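PDB 4P9F: HTH-type transcriptional regulator mcbR from Escherichia coli UMEA 3718-1, which represses expression of McbA by binding its promoter region, preventing colanic acid overproduction and mucoidy, and is important for biofilm formation. Local coordinates for residues L113-I126 with L163-I176. Numbering follows the deposited sequence.
Sequences LQQAQEKGDMEQII and LYEAINPAELREHI
Selenomethionine Met-122 reaches into segment 163-176, its methyl CE lying 3.8 Å from Ile-167 CB, 3.9 Å from Pro-169 CG and 4.1 Å from Leu-172 CD1. Bends at chi2 (65°) and chi3 (78°) kink its side chain yet carry CE outward, while CG meets the Tyr-164 ring in an off-centre CH-pi contact, 4.2 Å from the centroid. Ile-126 CD1 touches Leu-163 CD1 and the phenol end of Tyr-164, whose OH is hydrogen-bonded to Ile-20 O. Ile-125 CD1 abuts Pro-169 CB. At the polar edge, Gln-117 NE2 donates to Pro-169 O (2.9 Å, 162° at the hydrogen), nearly in its amide plane; Leu-172 N reaches that oxygen from the opposite carbonyl face. A leucine replacing Gln-117 would probably cost the one hydrogen bond between the segments, leaving Pro-169 O the bond from Leu-172 N. Gln-114 OE1 sits over one face of the Arg-173 guanidinium, 3.5 Å from NH1, and against Ile-176 CD1. A Schellman motif (Gly-120 phi positive, Asp-121 N bonded to Ala-116 O) ends helix 100-119, and Asp-121 OD1 weakly N-caps helix 122-138 at Gln-124 N; the turn between them packs on the end of helix 161-166 and the segment leading to helix 177-187, within the all-helical FCD domain.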
# COMPACT_ATOMS: atom_id res chain seq x y z
N LEU A 113 -18.83 19.61 4.12
CA LEU A 113 -18.91 19.13 2.74
C LEU A 113 -20.06 19.78 1.99
O LEU A 113 -19.89 20.25 0.86
CB LEU A 113 -19.06 17.59 2.70
CG LEU A 113 -19.02 16.95 1.32
CD1 LEU A 113 -17.72 17.30 0.58
CD2 LEU A 113 -19.23 15.42 1.37
N GLN A 114 -21.23 19.84 2.62
CA GLN A 114 -22.39 20.48 2.00
C GLN A 114 -22.11 21.96 1.71
O GLN A 114 -22.42 22.47 0.63
CB GLN A 114 -23.63 20.34 2.89
CG GLN A 114 -24.83 21.19 2.48
CD GLN A 114 -25.40 20.79 1.12
OE1 GLN A 114 -25.53 19.60 0.81
NE2 GLN A 114 -25.76 21.78 0.32
N GLN A 115 -21.49 22.63 2.68
CA GLN A 115 -21.16 24.04 2.54
C GLN A 115 -20.21 24.20 1.36
O GLN A 115 -20.36 25.13 0.57
CB GLN A 115 -20.53 24.60 3.81
CG GLN A 115 -21.48 24.61 5.00
CD GLN A 115 -20.75 24.89 6.29
OE1 GLN A 115 -19.61 25.37 6.29
NE2 GLN A 115 -21.40 24.60 7.41
N ALA A 116 -19.26 23.28 1.25
CA ALA A 116 -18.29 23.33 0.16
C ALA A 116 -18.99 23.21 -1.20
O ALA A 116 -18.64 23.93 -2.13
CB ALA A 116 -17.24 22.21 0.33
N GLN A 117 -19.96 22.31 -1.31
CA GLN A 117 -20.70 22.14 -2.57
C GLN A 117 -21.59 23.36 -2.88
O GLN A 117 -21.74 23.76 -4.05
CB GLN A 117 -21.52 20.85 -2.53
CG GLN A 117 -22.20 20.49 -3.85
CD GLN A 117 -23.54 21.22 -4.02
OE1 GLN A 117 -24.21 21.54 -3.04
NE2 GLN A 117 -23.91 21.51 -5.26
N GLU A 118 -22.17 23.96 -1.84
CA GLU A 118 -23.04 25.12 -2.01
C GLU A 118 -22.24 26.35 -2.42
O GLU A 118 -22.67 27.15 -3.25
CB GLU A 118 -23.82 25.40 -0.72
N LYS A 119 -21.05 26.47 -1.84
CA LYS A 119 -20.13 27.56 -2.14
C LYS A 119 -19.47 27.34 -3.51
O LYS A 119 -18.91 28.27 -4.08
CB LYS A 119 -19.07 27.67 -1.05
CG LYS A 119 -19.60 28.16 0.30
CD LYS A 119 -18.57 27.97 1.42
CE LYS A 119 -17.22 28.55 1.08
NZ LYS A 119 -16.20 28.21 2.11
N GLY A 120 -19.53 26.11 -4.02
CA GLY A 120 -18.90 25.79 -5.28
C GLY A 120 -17.38 25.66 -5.18
O GLY A 120 -16.66 25.87 -6.15
N ASP A 121 -16.90 25.33 -3.98
CA ASP A 121 -15.47 25.18 -3.73
C ASP A 121 -14.99 23.75 -4.00
O ASP A 121 -15.09 22.87 -3.13
CB ASP A 121 -15.16 25.59 -2.29
CG ASP A 121 -13.69 25.81 -2.05
OD1 ASP A 121 -12.86 25.27 -2.81
OD2 ASP A 121 -13.35 26.55 -1.10
N MSE A 122 -14.47 23.52 -5.19
CA MSE A 122 -14.19 22.15 -5.60
C MSE A 122 -13.09 21.54 -4.75
O MSE A 122 -13.15 20.37 -4.40
CB MSE A 122 -13.82 22.08 -7.08
CG MSE A 122 -13.42 20.65 -7.51
SE MSE A 122 -14.89 19.39 -7.40
CE MSE A 122 -15.82 19.90 -9.02
N GLU A 123 -12.07 22.33 -4.42
CA GLU A 123 -10.95 21.81 -3.63
C GLU A 123 -11.40 21.36 -2.24
O GLU A 123 -11.01 20.30 -1.76
CB GLU A 123 -9.84 22.85 -3.53
CG GLU A 123 -8.66 22.33 -2.74
CD GLU A 123 -7.57 23.38 -2.58
OE1 GLU A 123 -7.73 24.48 -3.15
OE2 GLU A 123 -6.58 23.11 -1.88
N GLN A 124 -12.26 22.16 -1.61
CA GLN A 124 -12.81 21.85 -0.30
C GLN A 124 -13.73 20.64 -0.34
O GLN A 124 -13.74 19.83 0.58
CB GLN A 124 -13.56 23.08 0.23
CG GLN A 124 -12.70 23.94 1.12
CD GLN A 124 -12.29 23.22 2.40
OE1 GLN A 124 -11.24 22.57 2.46
NE2 GLN A 124 -13.13 23.34 3.43
N ILE A 125 -14.50 20.50 -1.42
CA ILE A 125 -15.31 19.30 -1.62
C ILE A 125 -14.42 18.04 -1.64
O ILE A 125 -14.69 17.03 -0.98
CB ILE A 125 -16.09 19.35 -2.96
CG1 ILE A 125 -17.15 20.46 -2.92
CG2 ILE A 125 -16.71 17.98 -3.28
CD1 ILE A 125 -17.88 20.61 -4.22
N ILE A 126 -13.36 18.12 -2.42
CA ILE A 126 -12.45 17.00 -2.52
C ILE A 126 -11.78 16.74 -1.17
O ILE A 126 -11.76 15.60 -0.69
CB ILE A 126 -11.40 17.26 -3.61
CG1 ILE A 126 -12.10 17.30 -4.97
CG2 ILE A 126 -10.34 16.19 -3.59
CD1 ILE A 126 -11.20 17.69 -6.13
N LEU A 163 -11.29 17.34 -12.44
CA LEU A 163 -12.45 17.89 -11.73
C LEU A 163 -12.49 19.42 -11.69
O LEU A 163 -13.56 20.03 -11.80
CB LEU A 163 -12.48 17.36 -10.29
CG LEU A 163 -12.60 15.84 -10.17
CD1 LEU A 163 -12.56 15.38 -8.71
CD2 LEU A 163 -13.88 15.37 -10.85
N TYR A 164 -11.32 20.05 -11.54
CA TYR A 164 -11.28 21.49 -11.39
C TYR A 164 -11.66 22.18 -12.68
O TYR A 164 -12.34 23.21 -12.66
CB TYR A 164 -9.89 21.93 -10.94
CG TYR A 164 -9.55 21.46 -9.54
CD1 TYR A 164 -9.99 22.16 -8.43
CD2 TYR A 164 -8.80 20.31 -9.33
CE1 TYR A 164 -9.70 21.75 -7.16
CE2 TYR A 164 -8.49 19.87 -8.05
CZ TYR A 164 -8.96 20.60 -6.97
OH TYR A 164 -8.67 20.21 -5.68
N GLU A 165 -11.30 21.58 -13.80
CA GLU A 165 -11.47 22.22 -15.10
C GLU A 165 -12.85 21.95 -15.69
O GLU A 165 -13.45 22.84 -16.30
CB GLU A 165 -10.39 21.75 -16.07
N ALA A 166 -13.37 20.75 -15.47
CA ALA A 166 -14.52 20.33 -16.24
C ALA A 166 -15.81 20.12 -15.45
O ALA A 166 -16.90 20.15 -16.03
CB ALA A 166 -14.18 19.04 -16.97
N ILE A 167 -15.72 19.91 -14.15
CA ILE A 167 -16.91 19.54 -13.38
C ILE A 167 -17.51 20.73 -12.65
O ILE A 167 -16.83 21.41 -11.88
CB ILE A 167 -16.61 18.42 -12.38
CG1 ILE A 167 -16.06 17.20 -13.11
CG2 ILE A 167 -17.86 18.07 -11.59
CD1 ILE A 167 -16.95 16.68 -14.21
N ASN A 168 -18.79 20.98 -12.91
CA ASN A 168 -19.53 22.00 -12.18
C ASN A 168 -20.01 21.45 -10.84
O ASN A 168 -20.81 20.52 -10.80
CB ASN A 168 -20.71 22.50 -13.02
CG ASN A 168 -21.58 23.50 -12.29
OD1 ASN A 168 -21.13 24.18 -11.37
ND2 ASN A 168 -22.83 23.62 -12.73
N PRO A 169 -19.51 22.02 -9.73
CA PRO A 169 -19.84 21.56 -8.38
C PRO A 169 -21.33 21.56 -8.08
O PRO A 169 -21.76 20.86 -7.17
CB PRO A 169 -19.12 22.56 -7.48
CG PRO A 169 -18.00 23.08 -8.31
CD PRO A 169 -18.55 23.14 -9.70
N ALA A 170 -22.11 22.33 -8.85
CA ALA A 170 -23.56 22.38 -8.70
C ALA A 170 -24.20 21.05 -9.11
O ALA A 170 -25.28 20.70 -8.63
CB ALA A 170 -24.13 23.50 -9.53
N GLU A 171 -23.53 20.32 -10.00
CA GLU A 171 -24.02 19.03 -10.48
C GLU A 171 -23.67 17.90 -9.52
O GLU A 171 -23.89 16.72 -9.82
CB GLU A 171 -23.46 18.73 -11.87
N LEU A 172 -23.10 18.24 -8.37
CA LEU A 172 -22.72 17.24 -7.38
C LEU A 172 -23.65 17.25 -6.17
O LEU A 172 -23.43 16.50 -5.22
CB LEU A 172 -21.28 17.48 -6.93
CG LEU A 172 -20.17 17.50 -7.99
CD1 LEU A 172 -18.82 17.76 -7.33
CD2 LEU A 172 -20.15 16.20 -8.76
N ARG A 173 -24.73 18.02 -6.27
CA ARG A 173 -25.62 18.25 -5.13
C ARG A 173 -26.15 16.94 -4.56
O ARG A 173 -26.07 16.71 -3.35
CB ARG A 173 -26.77 19.16 -5.55
CG ARG A 173 -27.79 19.44 -4.46
CD ARG A 173 -27.15 20.05 -3.23
NE ARG A 173 -28.15 20.42 -2.23
CZ ARG A 173 -28.60 19.60 -1.29
NH1 ARG A 173 -28.14 18.36 -1.21
NH2 ARG A 173 -29.51 20.02 -0.42
N GLU A 174 -26.66 16.08 -5.43
CA GLU A 174 -27.32 14.86 -5.00
C GLU A 174 -26.33 13.81 -4.48
O GLU A 174 -26.72 12.86 -3.79
CB GLU A 174 -28.11 14.29 -6.18
CG GLU A 174 -29.14 13.26 -5.81
CD GLU A 174 -30.07 12.95 -6.97
OE1 GLU A 174 -30.72 11.89 -6.93
OE2 GLU A 174 -30.16 13.77 -7.91
N HIS A 175 -25.05 14.02 -4.76
CA HIS A 175 -23.99 13.09 -4.37
C HIS A 175 -23.74 13.08 -2.86
O HIS A 175 -23.08 12.18 -2.34
CB HIS A 175 -22.70 13.46 -5.12
CG HIS A 175 -22.74 13.14 -6.58
ND1 HIS A 175 -23.60 13.78 -7.46
CD2 HIS A 175 -22.02 12.28 -7.33
CE1 HIS A 175 -23.42 13.30 -8.67
NE2 HIS A 175 -22.46 12.40 -8.63
N ILE A 176 -24.24 14.09 -2.15
CA ILE A 176 -24.02 14.16 -0.71
C ILE A 176 -24.99 13.25 0.06
O ILE A 176 -24.75 12.93 1.23
CB ILE A 176 -24.14 15.60 -0.18
CG1 ILE A 176 -23.51 15.68 1.21
CG2 ILE A 176 -25.58 16.10 -0.22
CD1 ILE A 176 -23.47 17.06 1.77